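2-methyl-3-hydroxypyridine-5-carboxylic acid oxygenase (Mesorhizobium loti, PDB 3ALJ) probably catalyses the FAD-dependent, oxygen-consuming ring opening of 2-methyl-3-hydroxypyridine-5-carboxylic acid, a step in the breakdown of vitamin B6. Local coordinates at residues W85-K89 with W203-P207; V238-L242 with L256-A260. One frame throughout, in Å; residues are numbered along the deposited sequence.

Contact 1 of 2, residues W85-K89 with W203-P207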
ATOM      1  N   TRP A  85       2.062 -22.099   4.595  1.00  7.48           N
ATOM      2  CA  TRP A  85       1.445 -23.430   4.919  1.00  7.90           C
ATOM      3  C   TRP A  85       0.285 -23.721   3.992  1.00  7.86           C
ATOM      4  O   TRP A  85      -0.473 -22.814   3.641  1.00  7.87           O
ATOM      5  CB  TRP A  85       0.918 -23.453   6.353  1.00  9.47           C
ATOM      6  CG  TRP A  85       1.970 -23.347   7.435  1.00  9.06           C
ATOM      7  CD1 TRP A  85       3.310 -23.249   7.314  1.00  7.59           C
ATOM      8  CD2 TRP A  85       1.628 -23.297   8.871  1.00  8.97           C
ATOM      9  NE1 TRP A  85       3.866 -23.169   8.595  1.00  9.84           N
ATOM     10  CE2 TRP A  85       2.878 -23.206   9.566  1.00  9.01           C
ATOM     11  CE3 TRP A  85       0.401 -23.327   9.595  1.00  9.80           C
ATOM     12  CZ2 TRP A  85       2.948 -23.113  10.970  1.00 10.77           C
ATOM     13  CZ3 TRP A  85       0.478 -23.259  11.036  1.00 10.56           C
ATOM     14  CH2 TRP A  85       1.723 -23.102  11.660  1.00 11.25           C
ATOM     15  N   MET A  86       0.083 -24.993   3.713  1.00  7.93           N
ATOM     16  CA  MET A  86      -1.129 -25.488   3.072  1.00  8.45           C
ATOM     17  C   MET A  86      -1.684 -26.582   3.935  1.00  8.32           C
ATOM     18  O   MET A  86      -0.953 -27.573   4.204  1.00  8.27           O
ATOM     19  CB  MET A  86      -0.843 -26.059   1.675  1.00  9.61           C
ATOM     20  CG  MET A  86      -2.108 -26.802   1.103  1.00  8.96           C
ATOM     21  SD  MET A  86      -3.608 -25.737   0.995  1.00 12.20           S
ATOM     22  CE  MET A  86      -3.006 -24.662  -0.185  1.00 12.24           C
ATOM     23  N   HIS A  87      -2.884 -26.460   4.468  1.00  7.38           N
ATOM     24  CA  HIS A  87      -3.448 -27.514   5.353  1.00  8.41           C
ATOM     25  C   HIS A  87      -2.503 -27.825   6.495  1.00  8.77           C
ATOM     26  O   HIS A  87      -2.309 -28.998   6.860  1.00  9.81           O
ATOM     27  CB  HIS A  87      -3.885 -28.746   4.528  1.00  8.77           C
ATOM     28  CG  HIS A  87      -4.920 -28.441   3.472  1.00  7.95           C
ATOM     29  ND1 HIS A  87      -6.057 -27.654   3.679  1.00 11.83           N
ATOM     30  CD2 HIS A  87      -4.967 -28.836   2.192  1.00  5.76           C
ATOM     31  CE1 HIS A  87      -6.726 -27.546   2.528  1.00  5.63           C
ATOM     32  NE2 HIS A  87      -6.086 -28.251   1.616  1.00 12.05           N
ATOM     33  N   ASN A  88      -1.911 -26.766   7.084  1.00  8.64           N
ATOM     34  CA  ASN A  88      -1.005 -26.858   8.287  1.00  9.10           C
ATOM     35  C   ASN A  88       0.323 -27.498   7.989  1.00  9.23           C
ATOM     36  O   ASN A  88       1.119 -27.687   8.981  1.00 12.52           O
ATOM     37  CB  ASN A  88      -1.702 -27.566   9.468  1.00 10.09           C
ATOM     38  CG  ASN A  88      -3.016 -26.913   9.755  1.00  9.43           C
ATOM     39  OD1 ASN A  88      -3.024 -25.698   9.793  1.00 12.31           O
ATOM     40  ND2 ASN A  88      -4.067 -27.650   9.874  1.00 12.56           N
ATOM     41  N   LYS A  89       0.655 -27.796   6.726  1.00  8.48           N
ATOM     42  CA  LYS A  89       1.979 -28.372   6.370  1.00  9.53           C
ATOM     43  C   LYS A  89       2.769 -27.220   5.760  1.00  8.58           C
ATOM     44  O   LYS A  89       2.345 -26.493   4.883  1.00  8.98           O
ATOM     45  CB  LYS A  89       1.770 -29.449   5.316  1.00 10.80           C
ATOM     46  CG  LYS A  89       3.085 -30.020   4.740  1.00 13.98           C
ATOM     47  CD  LYS A  89       3.961 -30.675   5.900  1.00 14.38           C
ATOM     48  CE  LYS A  89       5.038 -31.469   5.143  1.00 21.19           C
ATOM     49  NZ  LYS A  89       6.116 -30.646   4.680  1.00 31.34           N
ATOM     50  N   TRP A 203      -2.793 -21.241   4.422  1.00  6.88           N
ATOM     51  CA  TRP A 203      -3.919 -21.515   3.489  1.00  6.74           C
ATOM     52  C   TRP A 203      -4.649 -22.812   3.840  1.00  7.99           C
ATOM     53  O   TRP A 203      -4.040 -23.834   4.317  1.00  8.02           O
ATOM     54  CB  TRP A 203      -3.339 -21.790   2.110  1.00  7.77           C
ATOM     55  CG  TRP A 203      -2.869 -20.500   1.395  1.00  6.78           C
ATOM     56  CD1 TRP A 203      -1.687 -19.829   1.558  1.00  7.66           C
ATOM     57  CD2 TRP A 203      -3.586 -19.828   0.373  1.00  7.97           C
ATOM     58  NE1 TRP A 203      -1.668 -18.776   0.645  1.00 10.00           N
ATOM     59  CE2 TRP A 203      -2.827 -18.753  -0.085  1.00  9.94           C
ATOM     60  CE3 TRP A 203      -4.862 -20.012  -0.197  1.00 10.05           C
ATOM     61  CZ2 TRP A 203      -3.275 -17.859  -1.078  1.00 12.94           C
ATOM     62  CZ3 TRP A 203      -5.304 -19.143  -1.200  1.00 10.73           C
ATOM     63  CH2 TRP A 203      -4.536 -18.096  -1.626  1.00 10.43           C
ATOM     64  N   ASN A 204      -5.950 -22.834   3.522  1.00  8.22           N
ATOM     65  CA  ASN A 204      -6.724 -24.078   3.524  1.00  9.04           C
ATOM     66  C   ASN A 204      -7.784 -23.961   2.471  1.00  9.97           C
ATOM     67  O   ASN A 204      -8.380 -22.897   2.335  1.00 10.75           O
ATOM     68  CB  ASN A 204      -7.469 -24.282   4.864  1.00  8.74           C
ATOM     69  CG  ASN A 204      -6.555 -24.388   6.032  1.00  7.68           C
ATOM     70  OD1 ASN A 204      -6.077 -25.519   6.415  1.00 10.18           O
ATOM     71  ND2 ASN A 204      -6.274 -23.308   6.735  1.00 10.18           N
ATOM     72  N   PHE A 205      -8.015 -25.080   1.781  1.00 10.60           N
ATOM     73  CA  PHE A 205      -9.240 -25.260   0.973  1.00 10.43           C
ATOM     74  C   PHE A 205     -10.166 -26.267   1.596  1.00 10.34           C
ATOM     75  O   PHE A 205     -11.339 -26.254   1.187  1.00 12.56           O
ATOM     76  CB  PHE A 205      -8.833 -25.657  -0.441  1.00 10.12           C
ATOM     77  CG  PHE A 205      -7.952 -24.657  -1.131  1.00 11.64           C
ATOM     78  CD1 PHE A 205      -8.394 -23.359  -1.352  1.00 18.76           C
ATOM     79  CD2 PHE A 205      -6.678 -24.948  -1.489  1.00 13.93           C
ATOM     80  CE1 PHE A 205      -7.482 -22.398  -2.004  1.00 17.65           C
ATOM     81  CE2 PHE A 205      -5.840 -24.046  -2.134  1.00 17.14           C
ATOM     82  CZ  PHE A 205      -6.260 -22.792  -2.398  1.00 17.69           C
ATOM     83  N   TRP A 206      -9.690 -27.160   2.446  1.00  9.96           N
ATOM     84  CA  TRP A 206     -10.493 -28.172   3.076  1.00 11.18           C
ATOM     85  C   TRP A 206     -10.291 -28.048   4.546  1.00 12.02           C
ATOM     86  O   TRP A 206      -9.171 -27.815   4.970  1.00 11.15           O
ATOM     87  CB  TRP A 206     -10.064 -29.609   2.536  1.00 10.95           C
ATOM     88  CG  TRP A 206     -10.844 -30.721   3.201  1.00 11.89           C
ATOM     89  CD1 TRP A 206     -12.020 -31.260   2.702  1.00 15.69           C
ATOM     90  CD2 TRP A 206     -10.630 -31.283   4.491  1.00 13.99           C
ATOM     91  NE1 TRP A 206     -12.454 -32.198   3.579  1.00 18.21           N
ATOM     92  CE2 TRP A 206     -11.701 -32.208   4.707  1.00 18.39           C
ATOM     93  CE3 TRP A 206      -9.651 -31.167   5.420  1.00 16.17           C
ATOM     94  CZ2 TRP A 206     -11.767 -33.018   5.845  1.00 20.67           C
ATOM     95  CZ3 TRP A 206      -9.739 -31.965   6.643  1.00 20.43           C
ATOM     96  CH2 TRP A 206     -10.827 -32.840   6.812  1.00 19.31           C
ATOM     97  N   PRO A 207     -11.325 -28.222   5.394  1.00 12.63           N
ATOM     98  CA  PRO A 207     -12.710 -28.577   5.065  1.00 13.37           C
ATOM     99  C   PRO A 207     -13.523 -27.344   4.654  1.00 16.55           C
ATOM    100  O   PRO A 207     -14.634 -27.532   4.148  1.00 19.13           O
ATOM    101  CB  PRO A 207     -13.240 -29.159   6.400  1.00 16.04           C
ATOM    102  CG  PRO A 207     -12.475 -28.373   7.485  1.00 17.62           C
ATOM    103  CD  PRO A 207     -11.046 -28.231   6.851  1.00 13.51           C
TER
HETATM  104  O   HOH W   1      -2.596 -23.964   6.791  1.00  9.68           O
HETATM  105  O   HOH W   2      -4.636 -23.683   9.044  1.00 11.62           O

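Contact 2 of 2, residues V238-L242 with L256-A260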
ATOM      1  N   VAL A 238     -18.060  -9.915  10.714  1.00 15.29           N
ATOM      2  CA  VAL A 238     -17.385  -9.034  11.641  1.00 17.29           C
ATOM      3  C   VAL A 238     -18.401  -8.567  12.704  1.00 17.02           C
ATOM      4  O   VAL A 238     -19.543  -8.344  12.341  1.00 19.46           O
ATOM      5  CB  VAL A 238     -16.770  -7.752  10.969  1.00 16.64           C
ATOM      6  CG1 VAL A 238     -15.508  -8.186  10.129  1.00 17.49           C
ATOM      7  CG2 VAL A 238     -17.870  -6.986  10.102  1.00 20.16           C
ATOM      8  N   PRO A 239     -17.979  -8.454  13.969  1.00 17.30           N
ATOM      9  CA  PRO A 239     -16.716  -8.855  14.562  1.00 17.66           C
ATOM     10  C   PRO A 239     -16.548 -10.367  14.298  1.00 15.54           C
ATOM     11  O   PRO A 239     -17.492 -11.041  13.941  1.00 14.22           O
ATOM     12  CB  PRO A 239     -16.887  -8.525  16.056  1.00 18.54           C
ATOM     13  CG  PRO A 239     -18.163  -7.738  16.179  1.00 23.29           C
ATOM     14  CD  PRO A 239     -19.004  -7.980  14.967  1.00 18.88           C
ATOM     15  N   ILE A 240     -15.302 -10.857  14.410  1.00 13.77           N
ATOM     16  CA  ILE A 240     -15.030 -12.206  13.834  1.00 15.33           C
ATOM     17  C   ILE A 240     -15.838 -13.310  14.563  1.00 13.51           C
ATOM     18  O   ILE A 240     -16.067 -13.171  15.774  1.00 16.09           O
ATOM     19  CB  ILE A 240     -13.499 -12.562  13.790  1.00 13.84           C
ATOM     20  CG1 ILE A 240     -12.863 -12.649  15.190  1.00 16.83           C
ATOM     21  CG2 ILE A 240     -12.735 -11.544  12.926  1.00 13.90           C
ATOM     22  CD1 ILE A 240     -11.638 -13.584  15.254  1.00 13.92           C
ATOM     23  N   ASP A 241     -16.216 -14.343  13.833  1.00 14.55           N
ATOM     24  CA  ASP A 241     -16.862 -15.540  14.413  1.00 14.74           C
ATOM     25  C   ASP A 241     -15.702 -16.366  14.986  1.00 15.32           C
ATOM     26  O   ASP A 241     -14.959 -16.992  14.230  1.00 15.20           O
ATOM     27  CB  ASP A 241     -17.562 -16.232  13.280  1.00 13.55           C
ATOM     28  CG  ASP A 241     -18.373 -17.452  13.714  1.00 16.98           C
ATOM     29  OD1 ASP A 241     -17.794 -18.250  14.456  1.00 16.49           O
ATOM     30  OD2 ASP A 241     -19.490 -17.639  13.186  1.00 21.44           O
ATOM     31  N   LEU A 242     -15.427 -16.240  16.276  1.00 15.62           N
ATOM     32  CA  LEU A 242     -14.242 -16.793  16.874  1.00 15.04           C
ATOM     33  C   LEU A 242     -14.192 -18.272  16.616  1.00 16.37           C
ATOM     34  O   LEU A 242     -13.095 -18.756  16.257  1.00 15.47           O
ATOM     35  CB  LEU A 242     -14.327 -16.560  18.392  1.00 14.51           C
ATOM     36  CG  LEU A 242     -13.143 -17.133  19.135  1.00 16.32           C
ATOM     37  CD1 LEU A 242     -11.753 -16.454  18.711  1.00 16.82           C
ATOM     38  CD2 LEU A 242     -13.321 -16.857  20.621  1.00 18.72           C
ATOM     39  N   LEU A 256      -6.518 -15.054  18.244  1.00 12.00           N
ATOM     40  CA  LEU A 256      -7.863 -14.980  17.742  1.00 11.21           C
ATOM     41  C   LEU A 256      -8.856 -14.503  18.835  1.00 11.78           C
ATOM     42  O   LEU A 256      -9.799 -13.766  18.523  1.00 12.61           O
ATOM     43  CB  LEU A 256      -8.338 -16.240  17.075  1.00 12.41           C
ATOM     44  CG  LEU A 256      -7.523 -16.596  15.783  1.00 11.60           C
ATOM     45  CD1 LEU A 256      -7.811 -18.082  15.449  1.00 12.91           C
ATOM     46  CD2 LEU A 256      -7.926 -15.666  14.708  1.00 13.44           C
ATOM     47  N   ILE A 257      -8.598 -14.919  20.087  1.00 13.19           N
ATOM     48  CA  ILE A 257      -9.506 -14.449  21.153  1.00 12.91           C
ATOM     49  C   ILE A 257      -9.346 -12.937  21.240  1.00 12.85           C
ATOM     50  O   ILE A 257     -10.363 -12.229  21.398  1.00 15.13           O
ATOM     51  CB  ILE A 257      -9.117 -15.179  22.478  1.00 16.28           C
ATOM     52  CG1 ILE A 257      -9.649 -16.616  22.404  1.00 15.73           C
ATOM     53  CG2 ILE A 257      -9.696 -14.412  23.734  1.00 15.06           C
ATOM     54  CD1 ILE A 257      -9.097 -17.525  23.538  1.00 18.81           C
ATOM     55  N   GLU A 258      -8.104 -12.382  21.146  1.00 12.22           N
ATOM     56  CA  GLU A 258      -7.941 -10.917  21.159  1.00 13.93           C
ATOM     57  C   GLU A 258      -8.603 -10.291  19.953  1.00 14.69           C
ATOM     58  O   GLU A 258      -9.282  -9.243  20.048  1.00 15.69           O
ATOM     59  CB  GLU A 258      -6.498 -10.455  21.264  1.00 13.60           C
ATOM     60  CG  GLU A 258      -5.786 -11.134  22.486  1.00 17.60           C
ATOM     61  CD  GLU A 258      -6.459 -10.738  23.809  1.00 28.07           C
ATOM     62  OE1 GLU A 258      -6.880  -9.583  23.934  1.00 23.16           O
ATOM     63  OE2 GLU A 258      -6.631 -11.656  24.695  1.00 27.96           O
ATOM     64  N   ALA A 259      -8.542 -10.975  18.793  1.00 12.77           N
ATOM     65  CA  ALA A 259      -9.186 -10.408  17.602  1.00 12.72           C
ATOM     66  C   ALA A 259     -10.655 -10.258  17.653  1.00 13.63           C
ATOM     67  O   ALA A 259     -11.277  -9.304  17.102  1.00 14.42           O
ATOM     68  CB  ALA A 259      -8.791 -11.259  16.336  1.00 12.71           C
ATOM     69  N   ALA A 260     -11.269 -11.259  18.318  1.00 15.84           N
ATOM     70  CA  ALA A 260     -12.709 -11.302  18.426  1.00 15.14           C
ATOM     71  C   ALA A 260     -13.279 -10.162  19.310  1.00 15.85           C
ATOM     72  O   ALA A 260     -14.486  -9.894  19.135  1.00 16.31           O
ATOM     73  CB  ALA A 260     -13.147 -12.706  18.954  1.00 18.03           C
TER
HETATM   74  O   HOH W   3     -13.484  -8.880  15.446  1.00 15.48           O
HETATM   75  O   HOH W   4     -16.476 -11.554  17.891  1.00 18.97           O

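Contact 1 of 2, residues W85-K89 with W203-P207
Met86 bends its side chain against Trp203 CB and the Phe205 ring while the backbones pair beneath it. With CG anti to the backbone N (chi1 171°), CB and CG lead out from the strand, and bends at both following torsions curl the chain back across the second segment. SD then lies 4.0 Å from Phe205 CD2, an oblique Met-aromatic contact, and also covers one face of the His87 ring, offset toward its rim. The terminal CE reaches furthest, touching both Phe205 CE2 (3.5 Å) and Trp203 CB (3.7 Å).

Two backbone hydrogen bonds join the segments: Trp203 N donates to Trp85 O at 2.9 Å, and His87 N to Trp203 O at 2.9 Å with an N-H...O angle of 161°. A water that accepts from Asn88 N lies 2.9 Å from Trp203 O and may donate to it. A weak bond of 3.5 Å runs from His87 ND1 to Asn204 OD1, ring and amide planes being 46° apart. Putting an alanine in place of His87 would probably leave Asn204 OD1 without this donor and Met86 SD without the ring beneath it.

Trp203 bonding to the residues on either side of Met86 is the signature of a parallel beta bridge; just beyond it, the type I' turn from Met86 to Lys89 joins strands 82-86 and 89-94 in a tight beta hairpin.

Contact 2 of 2, residues V238-L242 with L256-A260
Pro239, which follows a cis peptide bond, opens the contact lightly, its CB lying 4.1 Å from Ala260 O. The chain is extended as it passes into Ile240, whose CA is the closest to that of Ala260. Here the link is both apolar and polar, and its polar part runs through water. One water accepts from Ile240 N and donates to Ala259 O at 2.8 Å; another donates to Ile240 O and to Ala260 O. The successive carbonyls of Ala259 and Ala260 are thus tied by water to both polar backbone atoms of Ile240.

The Ile240 side chain points at the helix. CG1 stands between the backbone N and the carbonyl carbon (chi1 64°), which directs it to the helix backbone, 3.5 Å from Ala260 CA. Beyond it CD1 is received by Ala259 CB at 3.8 Å, with Leu256 O and, more distantly, Leu256 CD2 beside it. The small side chains of Ala259 and Ala260 probably allow so close an approach.

Asp241 turns the other way. As N-cap of helix 242-248 it accepts from Val244 N through OD1, while OD2 forms a salt bridge with Arg234.

Leu242 then brings the path back. Its CD1 lies 3.3 Å from Leu256 O, a carbonyl already bonded by Ala260 N. Leu242 CD1 is also 4.0 Å from Ala260 CB, and it touches the CB of Leu256 as well. The other branch crosses Ile257 at an angle, Leu242 CD2 to Ile257 CG1 4.1 Å.

Helix 253-260 has further neighbours: Leu256 also packs on Trp245 and Val246 of helix 242-248, whose first turn Leu242 begins, and Ala259 rests on Leu182 and Val184 of strand 170-185.

Contacts 1 and 2 follow one another along the chain, their centres 20 Å apart and their nearest atoms about 10 Å apart without touching. The structure between them is shared. Strands 82-86 and 199-203, joined at contact 1, belong to the same seven-stranded mixed sheet as strand 170-185, on which contact 2 rests. Helix 242-248 also spans the two: Asn204 touches its Met248, while Leu242 begins it. Just beyond, Phe251 meets the Trp85 ring edge-to-face. At contact 1 the Trp203 side chain lies about 13 Å from the FAD, so contact 1 does not touch the cofactor through this side chain.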